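Local coordinates for protein glycosyl hydrolase family 88 (PDB 3WIW) that acts as an unsaturated glucuronyl hydrolase specific for heparin, probably removing the unsaturated uronic acid from the end of heparin fragments, at residues A[54-58]-A[72-78]; A[99-103]-A[135-139]; A[171-176]-A[201-205]; A[286-290]-A[335-340]; A[313-318]-A[383-388]. One frame throughout, in Å; residues are numbered along the deposited sequence.

Interaction 1: A[54-58]-A[72-78]; sequences MNPRS and DWTTGFF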
# COMPACT_ATOMS: atom_id res chain seq x y z
N MET A 54 10.27 -13.56 10.10
CA MET A 54 9.20 -14.44 9.64
C MET A 54 7.88 -13.74 9.98
O MET A 54 7.18 -14.10 10.91
CB MET A 54 9.30 -15.81 10.32
CG MET A 54 10.49 -16.63 9.85
SD MET A 54 10.39 -17.07 8.10
CE MET A 54 9.35 -18.53 8.15
N ASN A 55 7.56 -12.72 9.20
CA ASN A 55 6.48 -11.82 9.55
C ASN A 55 5.10 -12.38 9.27
O ASN A 55 4.92 -13.12 8.31
CB ASN A 55 6.69 -10.50 8.82
CG ASN A 55 7.95 -9.82 9.27
OD1 ASN A 55 8.05 -9.43 10.44
ND2 ASN A 55 8.94 -9.75 8.40
N PRO A 56 4.11 -12.04 10.10
CA PRO A 56 2.76 -12.53 9.82
C PRO A 56 2.21 -11.91 8.54
O PRO A 56 2.29 -10.69 8.37
CB PRO A 56 1.98 -12.07 11.05
CG PRO A 56 2.69 -10.86 11.52
CD PRO A 56 4.15 -11.13 11.27
N ARG A 57 1.66 -12.74 7.66
CA ARG A 57 1.12 -12.27 6.39
C ARG A 57 -0.41 -12.40 6.28
O ARG A 57 -1.08 -11.44 5.97
CB ARG A 57 1.78 -13.00 5.22
CG ARG A 57 1.16 -12.65 3.87
CD ARG A 57 1.96 -13.24 2.69
NE ARG A 57 1.16 -13.27 1.48
CZ ARG A 57 1.62 -13.29 0.23
NH1 ARG A 57 2.93 -13.19 -0.01
NH2 ARG A 57 0.75 -13.37 -0.78
N SER A 58 -0.94 -13.60 6.48
CA SER A 58 -2.36 -13.83 6.31
C SER A 58 -2.75 -15.08 7.10
O SER A 58 -1.89 -15.72 7.72
CB SER A 58 -2.73 -13.98 4.83
OG SER A 58 -2.04 -15.06 4.23
N ASP A 72 9.74 -12.41 0.74
CA ASP A 72 8.30 -12.24 0.46
C ASP A 72 7.97 -10.76 0.29
O ASP A 72 8.34 -9.93 1.12
CB ASP A 72 7.52 -12.86 1.62
CG ASP A 72 6.02 -12.83 1.45
OD1 ASP A 72 5.43 -11.74 1.48
OD2 ASP A 72 5.41 -13.92 1.39
N TRP A 73 7.21 -10.41 -0.75
CA TRP A 73 6.94 -9.01 -1.04
C TRP A 73 6.20 -8.26 0.07
O TRP A 73 6.23 -7.02 0.11
CB TRP A 73 6.19 -8.85 -2.35
CG TRP A 73 4.69 -9.10 -2.29
CD1 TRP A 73 4.06 -10.30 -2.45
CD2 TRP A 73 3.66 -8.12 -2.10
NE1 TRP A 73 2.68 -10.12 -2.38
CE2 TRP A 73 2.42 -8.79 -2.17
CE3 TRP A 73 3.67 -6.73 -1.90
CZ2 TRP A 73 1.19 -8.12 -2.03
CZ3 TRP A 73 2.46 -6.06 -1.76
CH2 TRP A 73 1.23 -6.76 -1.82
N THR A 74 5.52 -8.99 0.95
CA THR A 74 4.75 -8.37 2.01
C THR A 74 5.54 -8.28 3.31
O THR A 74 5.00 -7.82 4.30
CB THR A 74 3.44 -9.15 2.34
OG1 THR A 74 3.77 -10.34 3.07
CG2 THR A 74 2.65 -9.50 1.07
N THR A 75 6.82 -8.69 3.31
CA THR A 75 7.50 -8.90 4.58
C THR A 75 7.73 -7.59 5.37
O THR A 75 7.85 -7.61 6.61
CB THR A 75 8.82 -9.66 4.35
OG1 THR A 75 9.27 -10.20 5.59
CG2 THR A 75 9.89 -8.76 3.74
N GLY A 76 7.82 -6.46 4.68
CA GLY A 76 8.04 -5.19 5.34
C GLY A 76 6.83 -4.59 6.01
O GLY A 76 6.99 -3.65 6.81
N PHE A 77 5.61 -5.06 5.71
CA PHE A 77 4.42 -4.41 6.23
C PHE A 77 4.27 -4.51 7.75
O PHE A 77 3.95 -3.52 8.38
CB PHE A 77 3.15 -4.92 5.55
CG PHE A 77 3.06 -4.49 4.10
CD1 PHE A 77 2.91 -3.14 3.77
CD2 PHE A 77 3.11 -5.44 3.08
CE1 PHE A 77 2.78 -2.72 2.45
CE2 PHE A 77 3.00 -5.04 1.75
CZ PHE A 77 2.86 -3.67 1.42
N PHE A 78 4.49 -5.69 8.34
CA PHE A 78 4.32 -5.84 9.79
C PHE A 78 5.25 -4.90 10.60
O PHE A 78 4.75 -4.17 11.45
CB PHE A 78 4.47 -7.28 10.22
CG PHE A 78 4.29 -7.48 11.69
CD1 PHE A 78 3.05 -7.27 12.29
CD2 PHE A 78 5.35 -7.89 12.47
CE1 PHE A 78 2.88 -7.46 13.65
CE2 PHE A 78 5.20 -8.09 13.83
CZ PHE A 78 3.96 -7.87 14.43
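D72 opens a type I beta turn, closed by T75 N to D72 O at 2.9 Å, and also heads an Asx turn, OD1 of D72 accepting from T74 N at 2.8 Å; the same oxygen also takes T74 OG1 at 2.7 Å. D72 OD2 receives R57 NH1 at 2.9 Å, a salt bridge lying near the guanidinium plane; R57 also pairs with E369 through NE. W73 meets R57 obliquely, NE1 to NH1 3.9 Å, while its indole runs on to the predicted nucleophile D116 and a bound EPE molecule. T74 CG2 lies over one guanidinium face. T75 OG1 accepts from N55 ND2 at 2.9 Å and also bonds A68 O. At F78 the contact turns apolar: P56 CG stands 3.8 Å from the ring centroid, a CH-pi contact over the face. The segments thus join strand 55-59, paired with 65-68, to the entrance of inner helix 77-89 of the (α/α)6 barrel, with F78 resting on outer helix 30-49 and T74 on inner helix 375-392.

Interaction 2: A[99-103]-A[135-139]; sequences KRFTL and KIYLK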
# COMPACT_ATOMS: atom_id res chain seq x y z
N LYS A 99 11.76 -1.91 15.99
CA LYS A 99 13.20 -2.00 15.73
C LYS A 99 13.60 -3.47 15.47
O LYS A 99 14.26 -3.77 14.48
CB LYS A 99 13.97 -1.41 16.90
CG LYS A 99 15.47 -1.55 16.78
CD LYS A 99 16.19 -0.89 17.94
CE LYS A 99 17.67 -1.00 17.72
NZ LYS A 99 18.46 -0.44 18.85
N ARG A 100 13.20 -4.37 16.37
CA ARG A 100 13.54 -5.79 16.26
C ARG A 100 13.06 -6.39 14.93
O ARG A 100 13.80 -7.08 14.22
CB ARG A 100 12.85 -6.61 17.37
CG ARG A 100 13.53 -6.68 18.71
CD ARG A 100 13.20 -8.03 19.36
NE ARG A 100 11.77 -8.33 19.45
CZ ARG A 100 11.25 -9.55 19.38
NH1 ARG A 100 9.94 -9.72 19.49
NH2 ARG A 100 12.03 -10.61 19.21
N PHE A 101 11.79 -6.14 14.60
CA PHE A 101 11.22 -6.70 13.37
C PHE A 101 11.76 -6.02 12.10
O PHE A 101 11.79 -6.63 11.04
CB PHE A 101 9.68 -6.69 13.45
CG PHE A 101 9.11 -7.79 14.31
CD1 PHE A 101 8.98 -7.64 15.69
CD2 PHE A 101 8.74 -9.00 13.74
CE1 PHE A 101 8.48 -8.68 16.48
CE2 PHE A 101 8.22 -10.04 14.53
CZ PHE A 101 8.10 -9.88 15.89
N THR A 102 12.18 -4.76 12.22
CA THR A 102 12.81 -4.07 11.09
C THR A 102 14.20 -4.63 10.79
O THR A 102 14.51 -4.98 9.65
CB THR A 102 12.87 -2.54 11.32
OG1 THR A 102 11.53 -2.04 11.40
CG2 THR A 102 13.56 -1.83 10.18
N LEU A 103 15.04 -4.74 11.82
CA LEU A 103 16.45 -5.07 11.59
C LEU A 103 16.63 -6.50 11.10
O LEU A 103 17.67 -6.83 10.52
CB LEU A 103 17.31 -4.83 12.84
CG LEU A 103 17.44 -3.36 13.24
CD1 LEU A 103 18.14 -3.21 14.61
CD2 LEU A 103 18.20 -2.54 12.16
N LYS A 135 20.93 6.21 12.51
CA LYS A 135 21.74 5.90 11.35
C LYS A 135 21.85 4.40 11.05
O LYS A 135 22.19 4.02 9.93
CB LYS A 135 23.11 6.56 11.47
CG LYS A 135 23.05 8.09 11.43
CD LYS A 135 22.44 8.62 10.12
CE LYS A 135 22.56 10.14 10.01
NZ LYS A 135 21.58 10.83 10.92
N ILE A 136 21.53 3.54 12.02
CA ILE A 136 21.54 2.11 11.73
C ILE A 136 20.62 1.76 10.55
O ILE A 136 20.86 0.77 9.85
CB ILE A 136 21.20 1.23 12.96
CG1 ILE A 136 19.77 1.47 13.43
CG2 ILE A 136 22.21 1.46 14.08
CD1 ILE A 136 19.41 0.66 14.66
N TYR A 137 19.59 2.57 10.31
CA TYR A 137 18.65 2.28 9.24
C TYR A 137 19.08 2.80 7.87
O TYR A 137 18.48 2.44 6.85
CB TYR A 137 17.27 2.83 9.59
CG TYR A 137 16.70 2.26 10.88
CD1 TYR A 137 16.38 0.90 10.99
CD2 TYR A 137 16.48 3.08 12.01
CE1 TYR A 137 15.89 0.36 12.18
CE2 TYR A 137 15.98 2.55 13.20
CZ TYR A 137 15.67 1.19 13.28
OH TYR A 137 15.16 0.65 14.43
N LEU A 138 20.12 3.63 7.82
CA LEU A 138 20.36 4.42 6.62
C LEU A 138 21.07 3.67 5.49
O LEU A 138 20.64 3.75 4.33
CB LEU A 138 21.09 5.71 6.98
CG LEU A 138 21.12 6.76 5.86
CD1 LEU A 138 19.71 7.18 5.49
CD2 LEU A 138 21.94 7.95 6.29
N LYS A 139 22.15 2.96 5.79
CA LYS A 139 22.85 2.27 4.71
C LYS A 139 21.99 1.22 3.98
O LYS A 139 22.03 1.15 2.75
CB LYS A 139 24.20 1.69 5.18
CG LYS A 139 25.09 1.21 4.03
CD LYS A 139 25.45 2.37 3.10
CE LYS A 139 26.43 1.98 2.00
NZ LYS A 139 26.91 3.18 1.27
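Y137 extends its ring over the flank of helix 92-103, where it meets K99, T102 and L103. The contact is a meeting of two outer helices of the (α/α)6 barrel: 99-103 is the C-terminal end of helix 92-103, and 135-137 is a 3-10 turn leading into helix 138-150, the next helix of the outer ring. The turn brings Y137 and I136 forward together, and on this side the whole contact is made by these two. The backbones remain well apart, the nearest alpha carbons being L103 CA and Y137 CA at 8.0 Å, so the gap is bridged by side chains alone. T102 points its CA-to-CB bond across it and places CG2 3.8 Å from Y137 CE1; L103 CD2 reaches the same carbon at 3.7 Å. T102 OG1 is meanwhile engaged by its own helix, at A98 O. Farther out, towards solvent, I136 CD1 lies 4.1 Å from L103 CD1 and 3.9 Å from K99 CE, so the aliphatic part of the lysine closes the outer margin of the apolar patch. The inner margin is taken by helices 77-89 and 117-132: Y137 packs on W83 of the first and on A128 and T132 of the second. With all four chi angles trans, K99 runs straight past the tyrosine, its CG 3.2 Å from Y137 OH.

Interaction 3: A[171-176]-A[201-205]; sequences VIIDNL and HAVTT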
# COMPACT_ATOMS: atom_id res chain seq x y z
N VAL A 171 5.17 -4.15 -16.37
CA VAL A 171 5.04 -3.10 -15.35
C VAL A 171 3.63 -3.20 -14.77
O VAL A 171 2.64 -3.16 -15.51
CB VAL A 171 5.26 -1.70 -15.97
CG1 VAL A 171 5.10 -0.61 -14.89
CG2 VAL A 171 6.63 -1.62 -16.60
N ILE A 172 3.53 -3.37 -13.46
CA ILE A 172 2.23 -3.48 -12.83
C ILE A 172 1.83 -2.17 -12.15
O ILE A 172 2.69 -1.37 -11.78
CB ILE A 172 2.16 -4.68 -11.84
CG1 ILE A 172 3.01 -4.49 -10.57
CG2 ILE A 172 2.56 -5.95 -12.58
CD1 ILE A 172 2.99 -5.74 -9.65
N ILE A 173 0.53 -1.95 -11.99
CA ILE A 173 0.04 -0.72 -11.38
C ILE A 173 0.61 -0.56 -9.95
O ILE A 173 0.87 0.58 -9.50
CB ILE A 173 -1.52 -0.69 -11.42
CG1 ILE A 173 -2.04 0.72 -11.12
CG2 ILE A 173 -2.15 -1.70 -10.44
CD1 ILE A 173 -1.81 1.74 -12.24
N ASP A 174 0.79 -1.68 -9.24
CA ASP A 174 1.31 -1.67 -7.87
C ASP A 174 2.68 -0.97 -7.79
O ASP A 174 3.07 -0.46 -6.73
CB ASP A 174 1.47 -3.08 -7.29
CG ASP A 174 0.41 -4.09 -7.74
OD1 ASP A 174 0.02 -4.15 -8.93
OD2 ASP A 174 0.04 -4.92 -6.88
N ASN A 175 3.42 -0.97 -8.90
CA ASN A 175 4.77 -0.38 -8.96
C ASN A 175 4.72 1.12 -8.63
O ASN A 175 5.72 1.68 -8.18
CB ASN A 175 5.37 -0.67 -10.35
CG ASN A 175 6.92 -0.66 -10.41
OD1 ASN A 175 7.49 -1.48 -11.15
ND2 ASN A 175 7.58 0.26 -9.70
N LEU A 176 3.57 1.79 -8.84
CA LEU A 176 3.46 3.19 -8.40
C LEU A 176 3.82 3.36 -6.93
O LEU A 176 4.40 4.38 -6.53
CB LEU A 176 2.07 3.77 -8.67
CG LEU A 176 1.72 3.97 -10.15
CD1 LEU A 176 0.21 4.13 -10.26
CD2 LEU A 176 2.45 5.19 -10.73
N HIS A 201 8.57 7.24 -14.34
CA HIS A 201 7.72 6.06 -14.22
C HIS A 201 6.25 6.47 -14.03
O HIS A 201 5.34 5.92 -14.67
CB HIS A 201 8.19 5.18 -13.06
CG HIS A 201 7.41 3.92 -12.91
ND1 HIS A 201 7.97 2.68 -13.17
CD2 HIS A 201 6.12 3.69 -12.58
CE1 HIS A 201 7.06 1.75 -12.99
NE2 HIS A 201 5.92 2.33 -12.62
N ALA A 202 6.00 7.44 -13.15
CA ALA A 202 4.64 7.90 -12.90
C ALA A 202 4.03 8.51 -14.16
O ALA A 202 2.83 8.31 -14.42
CB ALA A 202 4.62 8.91 -11.74
N VAL A 203 4.80 9.28 -14.92
CA VAL A 203 4.29 9.87 -16.16
C VAL A 203 3.98 8.79 -17.21
O VAL A 203 2.89 8.79 -17.80
CB VAL A 203 5.27 10.93 -16.72
CG1 VAL A 203 4.80 11.42 -18.08
CG2 VAL A 203 5.37 12.12 -15.74
N THR A 204 4.90 7.86 -17.41
CA THR A 204 4.69 6.77 -18.37
C THR A 204 3.43 5.96 -17.99
O THR A 204 2.60 5.63 -18.84
CB THR A 204 5.92 5.86 -18.35
OG1 THR A 204 7.08 6.64 -18.69
CG2 THR A 204 5.77 4.69 -19.33
N THR A 205 3.28 5.65 -16.71
CA THR A 205 2.17 4.86 -16.22
C THR A 205 0.87 5.64 -16.37
O THR A 205 -0.19 5.05 -16.64
CB THR A 205 2.44 4.47 -14.76
OG1 THR A 205 3.60 3.60 -14.75
CG2 THR A 205 1.25 3.74 -14.16
O HOH W 1 3.22 1.33 -12.43
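This is a buried packing contact of a strand end, a turn and the start of an inner helix against an outer helix of the (α/α)6 barrel, completed by one bridging water, just behind the predicted proton donor D174. Segment 171-176 leaves strand 170-172 through a type I beta turn, I172 to N175, and enters inner helix 175-188; 201-205 is a run of outer helix 192-208. The tip of the H201 ring rests against both V171 and N175: its CE1 is 3.6 Å from V171 CG1 and 3.5 Å from N175 CG, and its ND1 is bonded to the backbone of I159. On the next turn of the helix, T205 CG2 lies 3.9 Å from L176 CD2 and 4.1 Å from I173 CD1, and L176 CD2 also packs 4.1 Å from A202 CA. The water sits between these two groups, donating to I172 O at 2.8 Å and to T205 OG1 at 3.3 Å, and hydrogen-bonded to H201 NE2 at 2.9 Å. D174 makes no contact across the two segments; it bonds H218 through OD1 and, weakly, W250 through OD2. Around the contact, strand 219-222 pairs with V171 and I173 bonds H218, strand 158-159 packs on H201, and Y255 of inner helix 245-262 touches both L176 and T205.

Interaction 4: A[286-290]-A[335-340]; sequences ADKIP and DILKTL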
# COMPACT_ATOMS: atom_id res chain seq x y z
N ALA A 286 -22.65 0.41 -0.66
CA ALA A 286 -23.12 1.42 0.29
C ALA A 286 -22.14 1.67 1.45
O ALA A 286 -22.02 2.81 1.90
CB ALA A 286 -24.47 1.04 0.83
N ASP A 287 -21.48 0.63 1.93
CA ASP A 287 -20.58 0.79 3.09
C ASP A 287 -19.16 1.17 2.67
O ASP A 287 -18.29 1.28 3.53
CB ASP A 287 -20.57 -0.46 3.98
CG ASP A 287 -20.00 -1.69 3.29
OD1 ASP A 287 -19.38 -1.58 2.22
OD2 ASP A 287 -20.16 -2.78 3.87
N LYS A 288 -18.92 1.34 1.37
CA LYS A 288 -17.67 1.86 0.81
C LYS A 288 -16.47 0.93 0.92
O LYS A 288 -15.34 1.37 0.72
CB LYS A 288 -17.36 3.26 1.36
CG LYS A 288 -18.47 4.24 1.00
CD LYS A 288 -18.26 5.62 1.57
CE LYS A 288 -19.32 6.56 1.06
NZ LYS A 288 -20.65 6.10 1.55
N ILE A 289 -16.70 -0.36 1.17
CA ILE A 289 -15.63 -1.34 1.08
C ILE A 289 -15.74 -2.01 -0.29
O ILE A 289 -16.72 -2.69 -0.55
CB ILE A 289 -15.69 -2.39 2.19
CG1 ILE A 289 -15.91 -1.74 3.56
CG2 ILE A 289 -14.43 -3.26 2.13
CD1 ILE A 289 -14.86 -0.65 3.91
N PRO A 290 -14.78 -1.76 -1.18
CA PRO A 290 -15.00 -2.23 -2.56
C PRO A 290 -15.16 -3.74 -2.72
O PRO A 290 -14.61 -4.52 -1.94
CB PRO A 290 -13.72 -1.79 -3.30
CG PRO A 290 -13.22 -0.61 -2.49
CD PRO A 290 -13.53 -0.97 -1.06
N ASP A 335 -15.93 7.76 6.17
CA ASP A 335 -16.97 6.73 6.10
C ASP A 335 -16.33 5.35 5.95
O ASP A 335 -16.75 4.40 6.60
CB ASP A 335 -17.91 6.98 4.92
CG ASP A 335 -18.83 8.17 5.13
OD1 ASP A 335 -19.05 8.59 6.30
OD2 ASP A 335 -19.35 8.69 4.11
N ILE A 336 -15.29 5.23 5.10
CA ILE A 336 -14.61 3.95 4.97
C ILE A 336 -14.03 3.55 6.32
O ILE A 336 -14.16 2.40 6.74
CB ILE A 336 -13.43 4.03 3.98
CG1 ILE A 336 -13.93 4.21 2.54
CG2 ILE A 336 -12.57 2.79 4.10
CD1 ILE A 336 -12.81 4.63 1.57
N LEU A 337 -13.36 4.48 6.99
CA LEU A 337 -12.75 4.15 8.27
C LEU A 337 -13.75 3.73 9.34
O LEU A 337 -13.47 2.83 10.14
CB LEU A 337 -11.86 5.29 8.77
CG LEU A 337 -10.61 5.57 7.94
CD1 LEU A 337 -9.88 6.74 8.57
CD2 LEU A 337 -9.74 4.33 7.87
N LYS A 338 -14.93 4.36 9.34
CA LYS A 338 -15.95 3.93 10.28
C LYS A 338 -16.39 2.50 10.00
O LYS A 338 -16.59 1.73 10.93
CB LYS A 338 -17.12 4.90 10.27
CG LYS A 338 -16.79 6.19 11.00
CD LYS A 338 -17.86 7.25 10.82
CE LYS A 338 -17.56 8.44 11.71
NZ LYS A 338 -18.60 9.49 11.59
N THR A 339 -16.53 2.12 8.73
CA THR A 339 -16.86 0.73 8.38
C THR A 339 -15.74 -0.24 8.76
O THR A 339 -15.99 -1.31 9.35
CB THR A 339 -17.23 0.59 6.88
OG1 THR A 339 -18.36 1.41 6.58
CG2 THR A 339 -17.57 -0.86 6.54
N LEU A 340 -14.50 0.11 8.41
CA LEU A 340 -13.37 -0.74 8.74
C LEU A 340 -13.18 -0.92 10.24
O LEU A 340 -12.64 -1.94 10.67
CB LEU A 340 -12.07 -0.21 8.11
CG LEU A 340 -12.00 -0.37 6.59
CD1 LEU A 340 -10.65 0.18 6.17
CD2 LEU A 340 -12.12 -1.82 6.11
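K288 lies across the start of segment 335-340 with its CA-to-CB bond aimed at the helix. Its CD is 3.6 Å from D335 CB and its CB 3.7 Å from I336 CG1, so the contact is made mainly by its aliphatic chain; the charges are farther apart, K288 NZ to D335 OD2 being a long salt bridge of 3.9 Å, and D335 has K331 of its own helix as a stronger partner. The positive phi of K288 belongs to a tight bend in which D287 OD1 accepts from I289 N at 3.1 Å, an Asx turn, with the same carboxylate oxygen salt-bridged to R304. In the (α/α)6 barrel this bend belongs to the long link from outer helix 265-279 to inner helix 306-322, and it lies against outer helix 327-340. I289 comes next; its CB leaves sideways, but its outer carbons reach the helix: its CG1 is 3.5 Å from T339 CG2, while its CD1 packs against L340 CD2 at 3.7 Å and I336 CG2 at 4.1 Å. A309 of helix 306-322 touches both I289 and I336, and Y345 touches I289, T339 and L340. T339, one turn after D335, has its methyl group on I289 and its hydroxyl near the bend, where OG1 is 3.1 Å from D287 O, a possible hydrogen bond whose proton has another acceptor within reach.

Interaction 5: A[313-318]-A[383-388]; sequences ASALLD and EALKRY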
# COMPACT_ATOMS: atom_id res chain seq x y z
N ALA A 313 -8.80 4.89 1.60
CA ALA A 313 -9.01 5.82 2.69
C ALA A 313 -7.73 6.64 2.96
O ALA A 313 -7.79 7.87 3.08
CB ALA A 313 -9.46 5.10 3.94
N SER A 314 -6.58 5.97 3.04
CA SER A 314 -5.34 6.68 3.31
C SER A 314 -5.06 7.71 2.22
O SER A 314 -4.77 8.87 2.51
CB SER A 314 -4.17 5.72 3.45
OG SER A 314 -3.09 6.46 3.95
N ALA A 315 -5.23 7.30 0.96
CA ALA A 315 -4.98 8.21 -0.15
C ALA A 315 -5.94 9.40 -0.14
O ALA A 315 -5.51 10.54 -0.35
CB ALA A 315 -5.07 7.47 -1.48
N LEU A 316 -7.23 9.13 0.07
CA LEU A 316 -8.22 10.21 0.06
C LEU A 316 -7.98 11.23 1.17
O LEU A 316 -8.23 12.42 0.98
CB LEU A 316 -9.65 9.66 0.12
CG LEU A 316 -10.14 8.94 -1.14
CD1 LEU A 316 -11.56 8.47 -0.88
CD2 LEU A 316 -10.10 9.85 -2.36
N LEU A 317 -7.47 10.77 2.30
CA LEU A 317 -7.13 11.70 3.38
C LEU A 317 -5.99 12.64 2.96
O LEU A 317 -6.10 13.85 3.16
CB LEU A 317 -6.77 10.95 4.66
CG LEU A 317 -7.98 10.28 5.32
CD1 LEU A 317 -7.52 9.23 6.35
CD2 LEU A 317 -8.90 11.33 5.96
N ASP A 318 -4.94 12.11 2.34
CA ASP A 318 -3.91 13.01 1.82
C ASP A 318 -4.45 13.88 0.69
O ASP A 318 -4.13 15.06 0.61
CB ASP A 318 -2.66 12.25 1.38
CG ASP A 318 -1.59 12.21 2.47
OD1 ASP A 318 -1.91 12.39 3.67
OD2 ASP A 318 -0.43 11.96 2.11
N GLU A 383 -2.09 3.67 8.79
CA GLU A 383 -1.63 4.90 8.14
C GLU A 383 -2.79 5.87 8.00
O GLU A 383 -2.68 7.07 8.30
CB GLU A 383 -1.05 4.58 6.78
CG GLU A 383 -0.36 5.76 6.14
CD GLU A 383 0.17 5.37 4.80
OE1 GLU A 383 1.35 4.98 4.73
OE2 GLU A 383 -0.59 5.40 3.80
N ALA A 384 -3.95 5.34 7.59
CA ALA A 384 -5.15 6.17 7.45
C ALA A 384 -5.62 6.75 8.80
O ALA A 384 -5.99 7.93 8.89
CB ALA A 384 -6.27 5.37 6.77
N LEU A 385 -5.58 5.93 9.86
CA LEU A 385 -5.93 6.43 11.18
C LEU A 385 -5.00 7.57 11.61
O LEU A 385 -5.44 8.57 12.17
CB LEU A 385 -5.87 5.33 12.24
CG LEU A 385 -6.85 4.17 12.11
CD1 LEU A 385 -6.88 3.35 13.38
CD2 LEU A 385 -8.25 4.64 11.78
N LYS A 386 -3.71 7.43 11.35
CA LYS A 386 -2.76 8.48 11.69
C LYS A 386 -3.05 9.76 10.89
O LYS A 386 -3.06 10.85 11.44
CB LYS A 386 -1.33 7.99 11.45
CG LYS A 386 -0.27 8.91 12.01
CD LYS A 386 1.15 8.35 11.86
CE LYS A 386 1.52 8.16 10.40
NZ LYS A 386 3.00 8.31 10.20
N ARG A 387 -3.32 9.63 9.58
CA ARG A 387 -3.65 10.79 8.76
C ARG A 387 -4.94 11.47 9.21
O ARG A 387 -5.04 12.71 9.28
CB ARG A 387 -3.72 10.41 7.28
CG ARG A 387 -2.38 10.05 6.71
CD ARG A 387 -2.48 9.51 5.28
NE ARG A 387 -1.15 9.22 4.74
CZ ARG A 387 -0.89 9.00 3.45
NH1 ARG A 387 0.37 8.80 3.06
NH2 ARG A 387 -1.88 8.98 2.55
N TYR A 388 -5.94 10.66 9.53
CA TYR A 388 -7.22 11.16 9.98
C TYR A 388 -7.05 11.91 11.31
O TYR A 388 -7.55 13.02 11.48
CB TYR A 388 -8.20 9.99 10.15
CG TYR A 388 -9.57 10.39 10.64
CD1 TYR A 388 -10.56 10.76 9.74
CD2 TYR A 388 -9.86 10.42 11.99
CE1 TYR A 388 -11.81 11.12 10.16
CE2 TYR A 388 -11.14 10.76 12.43
CZ TYR A 388 -12.10 11.13 11.51
OH TYR A 388 -13.34 11.50 11.94
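R387 is the knob of this interface: its side chain fits the hole formed by S314, A315, L317 and D318 on the facing helix. Inside that hole the guanidinium is sandwiched, S314 OG over one face and D318 CG over the opposite one, while NH2 donates to S314 O at 2.9 Å. D318 OD2, 3.3 Å from R387 NH2 but well out of the guanidinium plane, contributes charge alone; it also pairs with K260. Where the helices come closest the residues are small: S314 CA and A384 CA are 4.2 Å apart, and A384 CB nestles 3.8 Å from S314 N and 4.3 Å from A313 CB. S314 OG then donates to E383 OE2 at 2.7 Å, a carboxylate also bonded to Y84 and Y253. The reciprocal bump is L317, whose CD1 drops into the groove beside A384 and Y388, 3.2 Å from A384 O and 3.9 Å from Y388 CB. The two segments run in the same direction, their axes 8.5 Å apart and crossing at 25°, as suits consecutive inner helices of the (α/α)6 barrel, 306-322 and 375-392. Helix 245-262 flanks R387 and D318 on the inner ring, and outer helix 327-340 packs on L317 and A384.

Overall arrangement
The five contacts are spread round one (α/α)6 barrel. Interactions 1 and 3 border the predicted catalytic centre: the side chain of W73 comes within about 3 Å of that of D116 and of the bound EPE, and interaction 3 holds D174; their nearest atoms are about 6 Å apart. Interaction 5 lies in the inner ring, with E383 about 8 Å from W250, side chain to side chain. Interactions 2 and 4 belong to the outer layer, on opposite sides of the chain's centre, 35 Å apart between centres. Each adjoins an inner contact: F78 CE2 meets F101 CD2 at 3.7 Å between interactions 1 and 2, and L337 CD2 meets A384 CB at 3.8 Å between interactions 4 and 5.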